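Alkaline phosphatase D (Bacillus subtilis, PDB 2YEQ) hydrolyses phosphate esters, acting as a phosphodiesterase whose active site contains iron and calcium. Local coordinates at residues A[211-216]-A[237-242]. Numbering follows the deposited sequence.
With CA (calcium ion), chain B; NA (sodium ion), chain C; EDO (1,2-ethanediol), chain D.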
# COMPACT_ATOMS: atom_id res chain seq x y z
N HIS A 211 -4.45 -2.00 9.02
CA HIS A 211 -4.00 -3.23 9.61
C HIS A 211 -2.54 -3.27 10.03
O HIS A 211 -2.14 -4.19 10.76
CB HIS A 211 -4.36 -4.41 8.73
CG HIS A 211 -5.81 -4.79 8.79
ND1 HIS A 211 -6.39 -5.37 9.90
CD2 HIS A 211 -6.78 -4.73 7.84
CE1 HIS A 211 -7.65 -5.66 9.63
NE2 HIS A 211 -7.92 -5.26 8.40
N GLU A 212 -1.75 -2.26 9.65
CA GLU A 212 -0.45 -2.08 10.26
C GLU A 212 -0.55 -1.77 11.78
O GLU A 212 0.44 -1.87 12.49
CB GLU A 212 0.28 -0.94 9.58
CG GLU A 212 0.90 -1.36 8.25
CD GLU A 212 0.02 -1.15 7.01
OE1 GLU A 212 -1.22 -0.92 7.09
OE2 GLU A 212 0.62 -1.27 5.89
N VAL A 213 -1.74 -1.33 12.23
CA VAL A 213 -2.03 -1.15 13.67
C VAL A 213 -3.16 -2.04 14.10
O VAL A 213 -2.95 -3.03 14.80
CB VAL A 213 -2.30 0.30 14.06
CG1 VAL A 213 -2.30 0.42 15.64
CG2 VAL A 213 -1.29 1.25 13.43
N GLU A 214 -4.37 -1.69 13.68
CA GLU A 214 -5.54 -2.48 14.01
C GLU A 214 -6.67 -2.10 13.08
O GLU A 214 -6.78 -0.94 12.70
CB GLU A 214 -6.01 -2.28 15.49
CG GLU A 214 -7.18 -3.25 15.85
CD GLU A 214 -7.82 -3.04 17.26
OE1 GLU A 214 -7.91 -1.88 17.70
OE2 GLU A 214 -8.27 -4.07 17.88
N ASN A 215 -7.52 -3.07 12.77
CA ASN A 215 -8.66 -2.84 11.88
C ASN A 215 -9.47 -1.56 12.16
O ASN A 215 -9.95 -1.35 13.30
CB ASN A 215 -9.64 -4.02 11.92
CG ASN A 215 -10.68 -3.95 10.81
OD1 ASN A 215 -10.33 -3.85 9.62
ND2 ASN A 215 -11.97 -4.02 11.19
N ASN A 216 -9.65 -0.76 11.11
CA ASN A 216 -10.52 0.42 11.09
C ASN A 216 -10.28 1.44 12.18
O ASN A 216 -11.21 2.13 12.60
CB ASN A 216 -12.00 -0.00 11.08
CG ASN A 216 -12.48 -0.50 9.70
OD1 ASN A 216 -11.74 -1.18 9.00
ND2 ASN A 216 -13.72 -0.17 9.32
N ALA A 237 3.83 1.51 19.31
CA ALA A 237 4.51 0.24 19.06
C ALA A 237 4.47 -0.14 17.57
O ALA A 237 5.49 -0.50 16.99
CB ALA A 237 3.90 -0.86 19.89
N ALA A 238 3.27 -0.05 16.97
CA ALA A 238 3.05 -0.37 15.56
C ALA A 238 3.83 0.53 14.63
O ALA A 238 4.42 0.06 13.66
CB ALA A 238 1.56 -0.29 15.23
N TYR A 239 3.80 1.83 14.90
CA TYR A 239 4.53 2.78 14.07
C TYR A 239 6.04 2.58 14.14
O TYR A 239 6.73 2.69 13.10
CB TYR A 239 4.17 4.22 14.42
CG TYR A 239 2.81 4.73 13.93
CD1 TYR A 239 1.92 3.91 13.27
CD2 TYR A 239 2.46 6.06 14.11
CE1 TYR A 239 0.68 4.41 12.80
CE2 TYR A 239 1.26 6.57 13.64
CZ TYR A 239 0.36 5.74 13.01
OH TYR A 239 -0.85 6.23 12.55
N GLN A 240 6.57 2.31 15.34
CA GLN A 240 8.00 2.03 15.50
C GLN A 240 8.39 0.76 14.70
O GLN A 240 9.37 0.79 13.96
CB GLN A 240 8.41 1.85 16.98
CG GLN A 240 9.95 1.65 17.11
CD GLN A 240 10.50 1.76 18.54
OE1 GLN A 240 9.97 2.50 19.39
NE2 GLN A 240 11.60 1.07 18.79
N ALA A 241 7.63 -0.31 14.84
CA ALA A 241 7.90 -1.57 14.13
C ALA A 241 7.84 -1.38 12.62
O ALA A 241 8.63 -1.99 11.87
CB ALA A 241 6.95 -2.65 14.54
N TYR A 242 6.93 -0.52 12.16
CA TYR A 242 6.81 -0.21 10.74
C TYR A 242 8.06 0.50 10.24
O TYR A 242 8.67 0.08 9.27
CB TYR A 242 5.57 0.64 10.49
CG TYR A 242 5.21 0.86 9.04
CD1 TYR A 242 4.40 -0.03 8.37
CD2 TYR A 242 5.62 2.01 8.37
CE1 TYR A 242 4.05 0.18 7.02
CE2 TYR A 242 5.25 2.24 7.05
CZ TYR A 242 4.46 1.33 6.40
OH TYR A 242 4.10 1.59 5.09
CA CA B . -10.34 -2.52 7.67
NA NA C . -8.63 -6.35 17.70
C1 EDO D . 9.34 6.98 20.28
O1 EDO D . 10.40 7.70 20.91
C2 EDO D . 9.73 5.53 20.02
O2 EDO D . 9.11 5.05 18.83
O HOH W 1 3.19 -1.92 12.08
O HOH W 2 2.59 -0.18 4.10
O HOH W 3 -8.92 -6.08 19.87
O HOH W 4 -10.72 -5.52 17.24
O HOH W 5 -8.41 -6.57 15.47
O HOH W 6 -12.00 -3.76 6.83
O HOH W 7 -10.66 -0.82 6.07
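The Y242 ring meets E212 obliquely: CE1 lies 3.7 Å from E212 CG, while water 2 sits in the ring plane at the hydroxyl edge, and the E212 carboxylate is turned 72° from the ring. E212 bends at chi2 (91°), which turns CD out of the line of the chain. Of its carboxylate oxygens, OE2 accepts from water 2, which itself accepts from Y242 OH at 2.5 Å, and OE1 bonds to the backbone N of D209, a ligand of the active-site calcium. The second ring, Y239, also receives its neighbour at a slant, V213 CG2 lying 3.8 Å from CE1; its hydroxyl bonds to Y217. The same methyl touches A238 CB at 3.7 Å, in the region where the backbones come nearest. Beside it, water 1 donates to E212 O and to A238 O, the latter also accepting the helical bond from Y242 N. On the other side of helix 228-245, Q240 OE1 accepts from O2 of a 1,2-ethanediol, probably from the crystallisation liquor, at 2.7 Å; an alanine here would probably leave that hydroxyl without its acceptor and thin the packing on L179 and R183 of helix 179-190. Farther along the loop, N215 OD1 and N216 OD1 bind a second calcium, with D210, and E214 OE2 binds sodium with E175 and Q517. The metal-binding loop thus lies against the helix through a small apolar patch and two water bridges, with E212 linking the bridge from Y242 to the backbone N of D209.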